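Long-range contacts in beta-N-acetylhexosaminidase (Arthrobacter aurescens, PDB 3RCN), which probably hydrolyses terminal non-reducing N-acetyl-D-hexosamine residues from N-acetyl-beta-D-hexosaminides, as a member of glycoside hydrolase family 20: residues T30-D35 with L57-R63; G66-D72 with D86-A92; Y294-D299 with Q350-L355. All coordinates share one frame; numbering follows the deposited sequence.

Interaction 1: residues T30-D35 with L57-R63; sequences TSVGAD and LAPAPAR
Val32 and the loop residues Ala58 and Ala60 grip each other through their backbones. The amide N of Val32 donates to Ala58 O at 3.0 Å, and Val32 O takes a longer, more bent bond from Ala60 N at 3.3 Å. Both donors sit above the plane of the carbonyl they reach, and the loop does not extend the sheet as a regular ladder. Pro59 adds a CA-H...O contact to Val32 O, 3.2 Å from its CA. Around these bonds the side chains meet in small pairs. The CG2 branch of Val32, anti to its carbonyl carbon, reaches CD2 of Leu57 at 3.9 Å, and Leu57 also lies alongside Thr30. Ala60 CB rests against the hydroxyl end of Ser31. Gly33, without a side chain, lets Ala62 close in until their CA atoms are 3.8 Å apart, and Ala62 CB then covers the backbone of Ala34. Waters bridge further backbone atoms: one links Thr30 O to Leu57 N, and another joins Ala34 N to Ala60 O, 3.0 Å from each. At the far end, Asp35 OD2 and Arg63 NH2 form a long salt bridge of 3.8 Å; the two planes are 64° apart and no N-H points at the oxygen. What positions Asp35 is Leu71 N, which donates to the same OD2, while Arg42 of helix 39-53 adds a bond to Val32 O. Near Pro59, the second subunit packs its own Ala58 against the loop. The arrangement is that of an outermost strand in a mixed sheet: strand 32-34 pairs on one side with strand 67-71 and is flanked on the other by an irregular loop with two prolines, within the N-terminal alpha/beta domain of a family 20 glycosidase.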
loop_
_atom_site.group_PDB
_atom_site.type_symbol
_atom_site.label_atom_id
_atom_site.label_comp_id
_atom_site.label_asym_id
_atom_site.label_seq_id
_atom_site.Cartn_x
_atom_site.Cartn_y
_atom_site.Cartn_z
ATOM N N THR A 30 16.064 21.960 13.763
ATOM C CA THR A 30 14.901 22.735 13.390
ATOM C C THR A 30 13.686 22.354 14.235
ATOM O O THR A 30 13.342 21.176 14.353
ATOM C CB THR A 30 14.564 22.503 11.913
ATOM O OG1 THR A 30 15.625 23.013 11.097
ATOM C CG2 THR A 30 13.262 23.198 11.546
ATOM N N SER A 31 13.020 23.365 14.788
ATOM C CA SER A 31 11.900 23.159 15.703
ATOM C C SER A 31 10.639 23.676 15.037
ATOM O O SER A 31 10.721 24.497 14.128
ATOM C CB SER A 31 12.140 23.887 17.031
ATOM O OG SER A 31 12.153 25.299 16.861
ATOM N N VAL A 32 9.479 23.174 15.454
ATOM C CA VAL A 32 8.212 23.564 14.834
ATOM C C VAL A 32 7.263 24.195 15.843
ATOM O O VAL A 32 6.828 23.536 16.781
ATOM C CB VAL A 32 7.526 22.346 14.190
ATOM C CG1 VAL A 32 6.394 22.793 13.322
ATOM C CG2 VAL A 32 8.534 21.561 13.354
ATOM N N GLY A 33 6.989 25.489 15.687
ATOM C CA GLY A 33 5.980 26.165 16.497
ATOM C C GLY A 33 4.603 26.283 15.861
ATOM O O GLY A 33 4.486 26.323 14.644
ATOM N N ALA A 34 3.554 26.373 16.668
ATOM C CA ALA A 34 2.228 26.661 16.118
ATOM C C ALA A 34 1.283 27.343 17.108
ATOM O O ALA A 34 1.346 27.098 18.311
ATOM C CB ALA A 34 1.591 25.393 15.544
ATOM N N ASP A 35 0.408 28.200 16.591
ATOM C CA ASP A 35 -0.746 28.679 17.359
ATOM C C ASP A 35 -1.748 27.521 17.577
ATOM O O ASP A 35 -1.826 26.594 16.760
ATOM C CB ASP A 35 -1.409 29.865 16.645
ATOM C CG ASP A 35 -0.605 31.169 16.779
ATOM O OD1 ASP A 35 0.145 31.336 17.771
ATOM O OD2 ASP A 35 -0.736 32.040 15.891
ATOM N N LEU A 57 12.320 17.404 15.108
ATOM C CA LEU A 57 11.253 18.381 14.871
ATOM C C LEU A 57 10.405 18.620 16.116
ATOM O O LEU A 57 9.183 18.596 16.061
ATOM C CB LEU A 57 10.387 17.971 13.679
ATOM C CG LEU A 57 11.135 18.128 12.354
ATOM C CD1 LEU A 57 10.290 17.740 11.143
ATOM C CD2 LEU A 57 11.654 19.566 12.240
ATOM N N ALA A 58 11.079 18.856 17.233
ATOM C CA ALA A 58 10.423 19.140 18.500
ATOM C C ALA A 58 9.765 20.506 18.460
ATOM O O ALA A 58 10.268 21.426 17.808
ATOM C CB ALA A 58 11.436 19.083 19.645
ATOM N N PRO A 59 8.644 20.645 19.177
ATOM C CA PRO A 59 7.864 21.884 19.258
ATOM C C PRO A 59 8.632 22.969 19.982
ATOM O O PRO A 59 9.414 22.682 20.885
ATOM C CB PRO A 59 6.660 21.472 20.102
ATOM C CG PRO A 59 7.204 20.371 20.971
ATOM C CD PRO A 59 8.115 19.604 20.072
ATOM N N ALA A 60 8.405 24.209 19.579
ATOM C CA ALA A 60 8.985 25.355 20.258
ATOM C C ALA A 60 7.894 26.409 20.353
ATOM O O ALA A 60 6.878 26.298 19.670
ATOM C CB ALA A 60 10.189 25.878 19.480
ATOM N N PRO A 61 8.069 27.422 21.219
ATOM C CA PRO A 61 7.047 28.489 21.200
ATOM C C PRO A 61 6.905 29.073 19.785
ATOM O O PRO A 61 7.908 29.306 19.109
ATOM C CB PRO A 61 7.603 29.528 22.183
ATOM C CG PRO A 61 8.495 28.715 23.119
ATOM C CD PRO A 61 9.087 27.622 22.270
ATOM N N ALA A 62 5.673 29.311 19.356
ATOM C CA ALA A 62 5.363 29.638 17.963
ATOM C C ALA A 62 6.187 30.753 17.302
ATOM O O ALA A 62 6.640 30.590 16.174
ATOM C CB ALA A 62 3.858 29.920 17.807
ATOM N N ARG A 63 6.357 31.884 17.979
ATOM C CA ARG A 63 7.064 33.018 17.384
ATOM C C ARG A 63 8.561 32.757 17.345
ATOM O O ARG A 63 9.299 33.434 16.634
ATOM C CB ARG A 63 6.798 34.295 18.181
ATOM C CG ARG A 63 5.336 34.554 18.456
ATOM C CD ARG A 63 4.574 34.935 17.194
ATOM N NE ARG A 63 3.134 35.013 17.441
ATOM C CZ ARG A 63 2.226 35.268 16.504
ATOM N NH1 ARG A 63 2.604 35.476 15.251
ATOM N NH2 ARG A 63 0.940 35.310 16.815
HETATM O O HOH W 1 14.564 18.714 14.437
HETATM O O HOH W 2 13.973 19.972 17.281
HETATM O O HOH W 3 3.916 26.499 19.595
#

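Interaction 2: residues G66-D72 with D86-A92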
loop_
_atom_site.group_PDB
_atom_site.type_symbol
_atom_site.label_atom_id
_atom_site.label_comp_id
_atom_site.label_asym_id
_atom_site.label_seq_id
_atom_site.Cartn_x
_atom_site.Cartn_y
_atom_site.Cartn_z
ATOM N N GLY A 66 11.874 27.537 14.142
ATOM C CA GLY A 66 12.376 27.447 12.785
ATOM C C GLY A 66 11.270 27.413 11.761
ATOM O O GLY A 66 11.314 28.142 10.766
ATOM N N ILE A 67 10.287 26.550 12.004
ATOM C CA ILE A 67 9.068 26.493 11.209
ATOM C C ILE A 67 7.899 26.944 12.089
ATOM O O ILE A 67 7.527 26.245 13.033
ATOM C CB ILE A 67 8.799 25.057 10.737
ATOM C CG1 ILE A 67 9.966 24.543 9.911
ATOM C CG2 ILE A 67 7.510 24.970 9.938
ATOM C CD1 ILE A 67 9.878 23.073 9.610
ATOM N N ARG A 68 7.338 28.113 11.788
ATOM C CA ARG A 68 6.209 28.678 12.544
ATOM C C ARG A 68 4.915 28.606 11.749
ATOM O O ARG A 68 4.870 29.037 10.598
ATOM C CB ARG A 68 6.475 30.137 12.885
ATOM C CG ARG A 68 7.846 30.366 13.448
ATOM C CD ARG A 68 8.208 31.833 13.544
ATOM N NE ARG A 68 9.584 31.936 14.005
ATOM C CZ ARG A 68 10.384 32.969 13.787
ATOM N NH1 ARG A 68 9.952 34.025 13.110
ATOM N NH2 ARG A 68 11.627 32.939 14.249
ATOM N N LEU A 69 3.871 28.056 12.367
ATOM C CA LEU A 69 2.530 28.085 11.785
ATOM C C LEU A 69 1.673 29.070 12.576
ATOM O O LEU A 69 1.290 28.805 13.719
ATOM C CB LEU A 69 1.905 26.690 11.808
ATOM C CG LEU A 69 2.837 25.563 11.359
ATOM C CD1 LEU A 69 2.144 24.219 11.515
ATOM C CD2 LEU A 69 3.320 25.776 9.927
ATOM N N LEU A 70 1.363 30.202 11.952
ATOM C CA LEU A 70 0.690 31.306 12.643
ATOM C C LEU A 70 -0.722 31.579 12.132
ATOM O O LEU A 70 -0.963 31.619 10.924
ATOM C CB LEU A 70 1.530 32.577 12.530
ATOM C CG LEU A 70 2.944 32.400 13.070
ATOM C CD1 LEU A 70 3.789 33.586 12.690
ATOM C CD2 LEU A 70 2.909 32.204 14.583
ATOM N N LEU A 71 -1.647 31.772 13.066
ATOM C CA LEU A 71 -3.030 32.106 12.725
ATOM C C LEU A 71 -3.166 33.563 12.306
ATOM O O LEU A 71 -2.751 34.467 13.037
ATOM C CB LEU A 71 -3.960 31.848 13.904
ATOM C CG LEU A 71 -5.428 31.945 13.506
ATOM C CD1 LEU A 71 -5.966 30.557 13.207
ATOM C CD2 LEU A 71 -6.240 32.621 14.598
ATOM N N ASP A 72 -3.735 33.771 11.120
ATOM C CA ASP A 72 -4.070 35.103 10.602
ATOM C C ASP A 72 -5.552 35.179 10.224
ATOM O O ASP A 72 -5.930 34.789 9.119
ATOM C CB ASP A 72 -3.207 35.496 9.399
ATOM C CG ASP A 72 -3.588 36.866 8.832
ATOM O OD1 ASP A 72 -4.575 37.481 9.315
ATOM O OD2 ASP A 72 -2.904 37.325 7.892
ATOM N N ASP A 86 14.916 34.461 7.886
ATOM C CA ASP A 86 15.658 33.791 8.958
ATOM C C ASP A 86 14.901 32.533 9.477
ATOM O O ASP A 86 15.497 31.654 10.123
ATOM C CB ASP A 86 15.932 34.768 10.111
ATOM C CG ASP A 86 14.656 35.191 10.847
ATOM O OD1 ASP A 86 13.834 35.929 10.255
ATOM O OD2 ASP A 86 14.483 34.796 12.025
ATOM N N ALA A 87 13.588 32.473 9.233
ATOM C CA ALA A 87 12.767 31.289 9.538
ATOM C C ALA A 87 11.717 30.992 8.459
ATOM O O ALA A 87 11.493 31.789 7.544
ATOM C CB ALA A 87 12.100 31.427 10.904
ATOM N N VAL A 88 11.091 29.826 8.560
ATOM C CA VAL A 88 9.973 29.481 7.687
ATOM C C VAL A 88 8.652 29.828 8.371
ATOM O O VAL A 88 8.284 29.205 9.363
ATOM C CB VAL A 88 9.994 27.981 7.360
ATOM C CG1 VAL A 88 8.702 27.549 6.677
ATOM C CG2 VAL A 88 11.209 27.663 6.504
ATOM N N VAL A 89 7.939 30.817 7.844
ATOM C CA VAL A 89 6.714 31.280 8.488
ATOM C C VAL A 89 5.471 31.055 7.629
ATOM O O VAL A 89 5.333 31.636 6.554
ATOM C CB VAL A 89 6.809 32.772 8.851
ATOM C CG1 VAL A 89 5.491 33.259 9.427
ATOM C CG2 VAL A 89 7.929 32.998 9.837
ATOM N N ILE A 90 4.567 30.208 8.110
ATOM C CA ILE A 90 3.327 29.919 7.395
ATOM C C ILE A 90 2.157 30.512 8.150
ATOM O O ILE A 90 1.853 30.069 9.257
ATOM C CB ILE A 90 3.096 28.403 7.248
ATOM C CG1 ILE A 90 4.184 27.773 6.383
ATOM C CG2 ILE A 90 1.743 28.119 6.623
ATOM C CD1 ILE A 90 4.151 26.257 6.393
ATOM N N SER A 91 1.524 31.524 7.558
ATOM C CA SER A 91 0.298 32.141 8.095
ATOM C C SER A 91 -0.948 31.531 7.448
ATOM O O SER A 91 -1.001 31.364 6.228
ATOM C CB SER A 91 0.282 33.652 7.811
ATOM O OG SER A 91 1.467 34.294 8.244
ATOM N N ALA A 92 -1.963 31.221 8.245
ATOM C CA ALA A 92 -3.214 30.726 7.674
ATOM C C ALA A 92 -4.451 31.170 8.471
ATOM O O ALA A 92 -4.337 31.562 9.638
ATOM C CB ALA A 92 -3.163 29.196 7.528
#
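Leu69 and Ile90 lie side by side on one face of the sheet, CD2 of the leucine 3.7 Å from CD1 of the isoleucine. Ile67 and Val88 pair next to them on the same face, which helices 39-53 and 95-109 cover through Leu45 and Leu105, among others. On the opposite face the side chain of Leu70 leans diagonally back to Val89, CD1 to CG1 3.7 Å, rather than to the side chain of its bridge partner Ser91. Between the two faces runs a parallel ladder of six backbone hydrogen bonds in which Arg68, Leu70, Val88, Ile90 and Ala92 use both N and O. The link from Ile90 N to Arg68 O is 2.8 Å long and nearly straight, at 173°. Toward the polar edge, Arg68 stretches out from CG to NE along its neighbour strand: its CD passes CG2 of Val89 at 3.9 Å, and its guanidinium is laid over Ala87, whose methyl stands 3.6 Å above the centre of the plane. Arg68 NE makes a weak bond to Ala65 O, and Asp86 stays beyond salt-bridge distance. At the other end, Asp72 N closes the ladder on Ala92 O at 2.7 Å, while its carboxylate turns to Ser74 and Arg81. The chemistry implies a pairing held by main-chain bonds, with one apolar face pressed on helices and the other mixing aliphatic and polar groups nearer solvent.

Interaction 3: residues Y294-D299 with Q350-L355; sequences YRNVLD and QLALHL
Arg295 runs along the imidazole of His354 from its first carbon onward. Its CB hangs over one ring face, 3.9 Å from the centroid and displaced toward the rim, a CH-pi contact. CG follows over the ring at 3.9 Å from His354 CG, and CD reaches the ND1 side. Since the chain is extended from CG to NE, with chi2 at -172°, the guanidinium is carried past the ring, its plane steeply turned to the imidazole. There NH2 donates to water 4, at 3.1 Å in the guanidinium plane, and that water donates onward to Gln350 O at 2.9 Å. The Gln350 side chain points the same way as the arginine, its amide nearly perpendicular to the guanidinium. His354, with CG anti to its backbone N, extends straight at helix 294-299. Its NE2 donates to Asp299 OD1 at 3.0 Å, the oxygen lying close to the ring plane but being met from above the plane of its own carboxylate. A second, weak bond from the same NE2 goes to Arg295 O at 3.3 Å. His358 also bonds to that OD1 and stands edge-to-face with His354. Beneath this polar layer, Leu298 sends CD1 between Leu351 and Leu355, 4.0 Å from CD2 of Leu351, and the CB of Tyr294 rests on Leu351. The leucines continue inward to Ile310 and Leu312 of strand 309-313. The segments cross at -34° with axes 10.3 Å apart, as neighbouring helices on the outside of the family's TIM barrel. A leucine layer facing the barrel strand is topped by an imidazole covered on one face by the arginine's aliphatic stem and held at its edge by a carboxylate; two histidines share one oxygen of it, which would probably favour a proton on NE2 of His354.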
loop_
_atom_site.group_PDB
_atom_site.type_symbol
_atom_site.label_atom_id
_atom_site.label_comp_id
_atom_site.label_asym_id
_atom_site.label_seq_id
_atom_site.Cartn_x
_atom_site.Cartn_y
_atom_site.Cartn_z
ATOM N N TYR A 294 -32.895 0.298 4.197
ATOM C CA TYR A 294 -31.909 1.310 3.880
ATOM C C TYR A 294 -31.852 2.462 4.876
ATOM O O TYR A 294 -30.874 3.195 4.903
ATOM C CB TYR A 294 -32.111 1.818 2.463
ATOM C CG TYR A 294 -31.501 0.903 1.446
ATOM C CD1 TYR A 294 -32.249 -0.104 0.860
ATOM C CD2 TYR A 294 -30.163 1.027 1.088
ATOM C CE1 TYR A 294 -31.691 -0.959 -0.066
ATOM C CE2 TYR A 294 -29.588 0.173 0.161
ATOM C CZ TYR A 294 -30.359 -0.817 -0.410
ATOM O OH TYR A 294 -29.810 -1.666 -1.334
ATOM N N ARG A 295 -32.884 2.616 5.696
ATOM C CA ARG A 295 -32.828 3.570 6.803
ATOM C C ARG A 295 -31.905 3.005 7.853
ATOM O O ARG A 295 -31.112 3.734 8.451
ATOM C CB ARG A 295 -34.195 3.796 7.451
ATOM C CG ARG A 295 -35.186 4.565 6.629
ATOM C CD ARG A 295 -36.400 4.881 7.492
ATOM N NE ARG A 295 -37.422 5.579 6.741
ATOM C CZ ARG A 295 -38.541 5.004 6.328
ATOM N NH1 ARG A 295 -38.757 3.727 6.639
ATOM N NH2 ARG A 295 -39.441 5.707 5.627
ATOM N N ASN A 296 -32.020 1.699 8.078
ATOM C CA ASN A 296 -31.110 1.006 8.988
ATOM C C ASN A 296 -29.647 1.055 8.517
ATOM O O ASN A 296 -28.735 1.228 9.323
ATOM C CB ASN A 296 -31.577 -0.426 9.232
ATOM C CG ASN A 296 -32.833 -0.483 10.086
ATOM O OD1 ASN A 296 -33.052 0.378 10.934
ATOM N ND2 ASN A 296 -33.665 -1.491 9.860
ATOM N N VAL A 297 -29.433 0.924 7.211
ATOM C CA VAL A 297 -28.098 1.059 6.658
ATOM C C VAL A 297 -27.610 2.485 6.866
ATOM O O VAL A 297 -26.476 2.706 7.296
ATOM C CB VAL A 297 -28.063 0.712 5.155
ATOM C CG1 VAL A 297 -26.811 1.257 4.514
ATOM C CG2 VAL A 297 -28.170 -0.788 4.945
ATOM N N LEU A 298 -28.466 3.462 6.588
ATOM C CA LEU A 298 -28.008 4.845 6.659
ATOM C C LEU A 298 -27.792 5.301 8.100
ATOM O O LEU A 298 -27.118 6.302 8.339
ATOM C CB LEU A 298 -28.957 5.792 5.936
ATOM C CG LEU A 298 -29.007 5.714 4.413
ATOM C CD1 LEU A 298 -30.186 6.544 3.912
ATOM C CD2 LEU A 298 -27.707 6.172 3.776
ATOM N N ASP A 299 -28.367 4.563 9.047
ATOM C CA ASP A 299 -28.144 4.817 10.466
ATOM C C ASP A 299 -26.709 4.476 10.824
ATOM O O ASP A 299 -26.055 5.209 11.557
ATOM C CB ASP A 299 -29.067 3.964 11.334
ATOM C CG ASP A 299 -30.478 4.513 11.418
ATOM O OD1 ASP A 299 -30.665 5.726 11.184
ATOM O OD2 ASP A 299 -31.402 3.729 11.729
ATOM N N GLN A 350 -37.679 9.831 0.274
ATOM C CA GLN A 350 -37.896 9.255 1.603
ATOM C C GLN A 350 -36.572 9.043 2.335
ATOM O O GLN A 350 -36.437 9.360 3.521
ATOM C CB GLN A 350 -38.658 7.931 1.528
ATOM C CG GLN A 350 -40.095 8.036 1.031
ATOM C CD GLN A 350 -40.983 8.910 1.903
ATOM O OE1 GLN A 350 -41.344 10.023 1.507
ATOM N NE2 GLN A 350 -41.347 8.412 3.091
ATOM N N LEU A 351 -35.585 8.507 1.632
ATOM C CA LEU A 351 -34.276 8.368 2.242
ATOM C C LEU A 351 -33.639 9.733 2.513
ATOM O O LEU A 351 -33.059 9.948 3.579
ATOM C CB LEU A 351 -33.379 7.475 1.396
ATOM C CG LEU A 351 -33.842 6.017 1.344
ATOM C CD1 LEU A 351 -32.956 5.231 0.405
ATOM C CD2 LEU A 351 -33.885 5.384 2.741
ATOM N N ALA A 352 -33.771 10.661 1.568
ATOM C CA ALA A 352 -33.262 12.020 1.780
ATOM C C ALA A 352 -33.865 12.648 3.031
ATOM O O ALA A 352 -33.183 13.373 3.765
ATOM C CB ALA A 352 -33.504 12.907 0.559
ATOM N N LEU A 353 -35.145 12.358 3.265
ATOM C CA LEU A 353 -35.847 12.825 4.457
ATOM C C LEU A 353 -35.216 12.207 5.709
ATOM O O LEU A 353 -35.048 12.876 6.725
ATOM C CB LEU A 353 -37.330 12.443 4.384
ATOM C CG LEU A 353 -38.396 13.537 4.316
ATOM C CD1 LEU A 353 -37.952 14.700 3.451
ATOM C CD2 LEU A 353 -39.709 12.959 3.798
ATOM N N HIS A 354 -34.866 10.924 5.633
ATOM C CA HIS A 354 -34.296 10.230 6.783
ATOM C C HIS A 354 -32.924 10.819 7.113
ATOM O O HIS A 354 -32.585 11.029 8.278
ATOM C CB HIS A 354 -34.215 8.728 6.512
ATOM C CG HIS A 354 -33.623 7.945 7.638
ATOM N ND1 HIS A 354 -34.230 7.835 8.873
ATOM C CD2 HIS A 354 -32.474 7.237 7.728
ATOM C CE1 HIS A 354 -33.486 7.093 9.666
ATOM N NE2 HIS A 354 -32.410 6.716 8.995
ATOM N N LEU A 355 -32.147 11.107 6.074
ATOM C CA LEU A 355 -30.881 11.791 6.249
ATOM C C LEU A 355 -31.087 13.154 6.898
ATOM O O LEU A 355 -30.300 13.566 7.758
ATOM C CB LEU A 355 -30.172 11.948 4.901
ATOM C CG LEU A 355 -29.618 10.652 4.308
ATOM C CD1 LEU A 355 -28.924 10.892 2.970
ATOM C CD2 LEU A 355 -28.671 9.966 5.302
HETATM O O HOH W 4 -38.065 8.508 5.754
#

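Interactions 1 and 2 adjoin in one sheet, their centres 9 Å apart. Strand 67-71 stands between strands 32-34 and 88-92, and probable hydrogen bonds from Gly33 N to Ile67 O (2.8 Å) and from Leu69 N to Gly33 O (2.9 Å) stitch the two contacts together. Interaction 3 belongs to the catalytic barrel instead, its centre about 45 Å from that of interaction 1 and about 44 Å from that of interaction 2. None of the three lies at the predicted proton donor, Glu316. Interaction 3 is related to it through the fold: its leucines pack on strand 309-313, which ends shortly before Glu316 in the chain.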